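Side-chain contact in protein yxeP (Bacillus subtilis, PDB 1YSJ), which probably deacetylates N-acetylcysteine to cysteine and acetate as a dinuclear metal hydrolase of the peptidase M20 family: residues Arg38-Glu43 and Thr55-Arg60. The protein carries 1 engineered substitution. Residues are numbered along the deposited sequence; the frame is centred on the assembly and turned at random.
Sequences RRDLHE and TKKIRR
Leu-41 and Lys-57 mark the nearest approach of two helical segments, 38-43 and 55-60, their CA atoms 8.5 Å apart. That separation keeps the backbones from touching, and the 167 Å² buried between the segments, both sides summed, is contributed chiefly by Lys-57, Asp-40 and Leu-41. Each segment keeps its own helical hydrogen bonding, as in the bond from His-42 N to Arg-38 O. Across the gap Asp-40 and Lys-57 reach from opposite directions. The carboxylate of Asp-40 is directed at the lysine by a CG anti to the backbone N (chi1 179°), while Lys-57 runs extended beyond CG, its last two torsions close to 180°. A salt bridge joins Asp-40 OD1 to Lys-57 NZ at 3.3 Å, and as a hydrogen bond it is weak. The other oxygen, Asp-40 OD2, lies over the shaft instead, 3.2 Å from Lys-57 CD and 3.4 Å from Lys-57 CE, so the carboxylate meets methylenes as well as the ammonium.

The segments lie on helices 28-43 and 52-64, which follow one another in the chain and belong to the mixed-sheet, metal-binding domain of this M20 peptidase, helix 52-64 lying against strand 79-84 through Ile-58 and Val-79. A bound nickel ion is about 13 Å from the Leu-41 side chain, so the contact is not part of the metal site. Leu-41 slides past Lys-57 in the opposite sense, bringing CD2 to 4.1 Å from Lys-57 CD, an apolar contact on the aliphatic part of the same lysine chain. Buried Leu-41 also touches Trp-61 and Thr-54 of helix 52-64, and both it and Ile-58 rest on Thr-128 of helix 124-139. Replacing Lys-57 by an alanine here would probably leave the Asp-40 carboxylate without its cationic mate and strip Leu-41 CD2 of its methylene neighbour.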
ATOM      1  N   ARG A  38       7.423  42.044 -11.730  1.00 44.58           N
ATOM      2  CA  ARG A  38       7.066  40.662 -12.047  1.00 44.65           C
ATOM      3  C   ARG A  38       8.311  39.788 -12.199  1.00 44.24           C
ATOM      4  O   ARG A  38       8.373  38.684 -11.658  1.00 44.27           O
ATOM      5  CB  ARG A  38       6.225  40.599 -13.330  1.00 43.54           C
ATOM      6  CG  ARG A  38       5.719  39.201 -13.703  1.00 43.36           C
ATOM      7  CD  ARG A  38       6.679  38.460 -14.632  1.00 46.22           C
ATOM      8  NE  ARG A  38       6.332  37.046 -14.770  1.00 45.92           N
ATOM      9  CZ  ARG A  38       6.475  36.335 -15.888  1.00 43.74           C
ATOM     10  NH1 ARG A  38       6.126  35.056 -15.910  1.00 39.16           N
ATOM     11  NH2 ARG A  38       6.951  36.901 -16.989  1.00 43.27           N
ATOM     12  N   ARG A  39       9.293  40.295 -12.938  1.00 42.80           N
ATOM     13  CA  ARG A  39      10.492  39.530 -13.264  1.00 41.89           C
ATOM     14  C   ARG A  39      11.447  39.381 -12.090  1.00 42.64           C
ATOM     15  O   ARG A  39      12.102  38.350 -11.959  1.00 43.05           O
ATOM     16  CB  ARG A  39      11.207  40.139 -14.456  1.00 41.11           C
ATOM     17  CG  ARG A  39      10.424  40.019 -15.732  1.00 38.52           C
ATOM     18  CD  ARG A  39      11.219  40.576 -16.874  1.00 37.85           C
ATOM     19  NE  ARG A  39      10.452  40.541 -18.113  1.00 37.92           N
ATOM     20  CZ  ARG A  39      10.974  40.745 -19.315  1.00 36.50           C
ATOM     21  NH1 ARG A  39      12.273  40.990 -19.441  1.00 33.79           N
ATOM     22  NH2 ARG A  39      10.196  40.698 -20.390  1.00 31.76           N
ATOM     23  N   ASP A  40      11.519  40.405 -11.243  1.00 43.50           N
ATOM     24  CA  ASP A  40      12.305  40.333 -10.016  1.00 44.89           C
ATOM     25  C   ASP A  40      11.797  39.224  -9.094  1.00 43.43           C
ATOM     26  O   ASP A  40      12.591  38.492  -8.502  1.00 43.35           O
ATOM     27  CB  ASP A  40      12.301  41.677  -9.284  1.00 46.95           C
ATOM     28  CG  ASP A  40      13.097  41.640  -7.983  1.00 53.05           C
ATOM     29  OD1 ASP A  40      14.081  40.875  -7.887  1.00 57.15           O
ATOM     30  OD2 ASP A  40      12.735  42.386  -7.052  1.00 62.18           O
ATOM     31  N   LEU A  41      10.475  39.106  -8.983  1.00 42.43           N
ATOM     32  CA  LEU A  41       9.854  38.052  -8.190  1.00 41.89           C
ATOM     33  C   LEU A  41      10.019  36.666  -8.819  1.00 41.54           C
ATOM     34  O   LEU A  41      10.351  35.705  -8.126  1.00 41.46           O
ATOM     35  CB  LEU A  41       8.374  38.357  -7.956  1.00 44.09           C
ATOM     36  CG  LEU A  41       8.019  39.689  -7.280  1.00 47.85           C
ATOM     37  CD1 LEU A  41       6.524  39.772  -7.106  1.00 42.48           C
ATOM     38  CD2 LEU A  41       8.739  39.899  -5.938  1.00 45.85           C
ATOM     39  N   HIS A  42       9.792  36.580 -10.130  1.00 40.86           N
ATOM     40  CA  HIS A  42       9.928  35.338 -10.898  1.00 40.99           C
ATOM     41  C   HIS A  42      11.355  34.793 -10.827  1.00 42.11           C
ATOM     42  O   HIS A  42      11.572  33.582 -10.753  1.00 42.89           O
ATOM     43  CB  HIS A  42       9.529  35.589 -12.358  1.00 39.79           C
ATOM     44  CG  HIS A  42       9.479  34.351 -13.199  1.00 40.84           C
ATOM     45  ND1 HIS A  42       8.336  33.593 -13.341  1.00 38.23           N
ATOM     46  CD2 HIS A  42      10.429  33.743 -13.952  1.00 39.80           C
ATOM     47  CE1 HIS A  42       8.585  32.566 -14.133  1.00 37.95           C
ATOM     48  NE2 HIS A  42       9.848  32.635 -14.519  1.00 42.59           N
ATOM     49  N   GLU A  43      12.317  35.710 -10.846  1.00 41.67           N
ATOM     50  CA  GLU A  43      13.734  35.394 -10.768  1.00 42.77           C
ATOM     51  C   GLU A  43      14.155  34.928  -9.378  1.00 42.36           C
ATOM     52  O   GLU A  43      15.079  34.128  -9.245  1.00 43.27           O
ATOM     53  CB  GLU A  43      14.531  36.637 -11.141  1.00 43.63           C
ATOM     54  CG  GLU A  43      15.942  36.387 -11.595  1.00 49.58           C
ATOM     55  CD  GLU A  43      16.555  37.623 -12.217  1.00 58.43           C
ATOM     56  OE1 GLU A  43      17.799  37.675 -12.314  1.00 63.85           O
ATOM     57  OE2 GLU A  43      15.791  38.542 -12.605  1.00 58.34           O
ATOM     58  N   THR A  55       8.147  39.530   0.497  1.00 41.78           N
ATOM     59  CA  THR A  55       7.487  40.437   1.434  1.00 42.27           C
ATOM     60  C   THR A  55       8.258  41.756   1.552  1.00 43.27           C
ATOM     61  O   THR A  55       7.665  42.834   1.586  1.00 43.32           O
ATOM     62  CB  THR A  55       7.350  39.771   2.816  1.00 41.65           C
ATOM     63  OG1 THR A  55       6.516  38.614   2.698  1.00 44.71           O
ATOM     64  CG2 THR A  55       6.753  40.718   3.843  1.00 38.39           C
ATOM     65  N   LYS A  56       9.582  41.653   1.603  1.00 43.05           N
ATOM     66  CA  LYS A  56      10.453  42.816   1.681  1.00 43.25           C
ATOM     67  C   LYS A  56      10.318  43.701   0.435  1.00 42.82           C
ATOM     68  O   LYS A  56      10.207  44.920   0.551  1.00 43.40           O
ATOM     69  CB  LYS A  56      11.899  42.360   1.877  1.00 42.97           C
ATOM     70  CG  LYS A  56      12.862  43.446   2.291  1.00 47.30           C
ATOM     71  CD  LYS A  56      14.302  43.046   1.983  1.00 54.80           C
ATOM     72  CE  LYS A  56      14.858  42.071   3.018  1.00 61.66           C
ATOM     73  NZ  LYS A  56      15.111  42.736   4.326  1.00 67.24           N
ATOM     74  N   LYS A  57      10.310  43.080  -0.745  1.00 41.99           N
ATOM     75  CA  LYS A  57      10.218  43.810  -2.008  1.00 42.00           C
ATOM     76  C   LYS A  57       8.870  44.500  -2.175  1.00 41.64           C
ATOM     77  O   LYS A  57       8.821  45.671  -2.543  1.00 41.77           O
ATOM     78  CB  LYS A  57      10.499  42.886  -3.196  1.00 42.64           C
ATOM     79  CG  LYS A  57      11.966  42.507  -3.348  1.00 45.18           C
ATOM     80  CD  LYS A  57      12.135  41.193  -4.094  1.00 48.52           C
ATOM     81  CE  LYS A  57      13.607  40.808  -4.179  1.00 54.90           C
ATOM     82  NZ  LYS A  57      13.808  39.527  -4.912  1.00 57.71           N
ATOM     83  N   ILE A  58       7.789  43.773  -1.885  1.00 41.12           N
ATOM     84  CA  ILE A  58       6.430  44.315  -1.945  1.00 41.57           C
ATOM     85  C   ILE A  58       6.282  45.549  -1.045  1.00 41.71           C
ATOM     86  O   ILE A  58       5.787  46.585  -1.499  1.00 41.45           O
ATOM     87  CB  ILE A  58       5.358  43.242  -1.605  1.00 41.75           C
ATOM     88  CG1 ILE A  58       5.407  42.091  -2.614  1.00 41.89           C
ATOM     89  CG2 ILE A  58       3.953  43.844  -1.585  1.00 41.54           C
ATOM     90  CD1 ILE A  58       4.748  40.827  -2.103  1.00 41.84           C
ATOM     91  N   ARG A  59       6.715  45.428   0.211  0.50 40.64           N
ATOM     92  CA  ARG A  59       6.698  46.530   1.180  0.50 40.44           C
ATOM     93  C   ARG A  59       7.396  47.764   0.610  0.50 40.69           C
ATOM     94  O   ARG A  59       6.817  48.847   0.553  0.50 41.29           O
ATOM     95  CB  ARG A  59       7.385  46.095   2.480  0.50 40.28           C
ATOM     96  CG  ARG A  59       6.932  46.834   3.735  0.50 39.34           C
ATOM     97  CD  ARG A  59       7.384  46.105   5.002  0.50 38.14           C
ATOM     98  NE  ARG A  59       6.847  46.711   6.222  0.50 37.20           N
ATOM     99  CZ  ARG A  59       5.810  46.242   6.919  0.50 38.74           C
ATOM    100  NH1 ARG A  59       5.412  46.879   8.010  0.50 36.69           N
ATOM    101  NH2 ARG A  59       5.163  45.146   6.535  0.50 39.98           N
ATOM    102  N   ARG A  60       8.636  47.578   0.175  0.50 40.56           N
ATOM    103  CA  ARG A  60       9.440  48.656  -0.399  0.50 40.99           C
ATOM    104  C   ARG A  60       8.760  49.349  -1.586  0.50 40.92           C
ATOM    105  O   ARG A  60       8.744  50.579  -1.672  0.50 40.91           O
ATOM    106  CB  ARG A  60      10.823  48.117  -0.793  0.50 40.25           C
ATOM    107  CG  ARG A  60      11.586  48.965  -1.809  0.50 40.57           C
ATOM    108  CD  ARG A  60      13.075  48.657  -1.810  0.50 38.60           C
ATOM    109  NE  ARG A  60      13.377  47.242  -2.035  0.50 35.18           N
ATOM    110  CZ  ARG A  60      13.576  46.686  -3.229  0.50 34.15           C
ATOM    111  NH1 ARG A  60      13.493  47.412  -4.336  0.50 31.80           N
ATOM    112  NH2 ARG A  60      13.858  45.395  -3.315  0.50 31.23           N
TER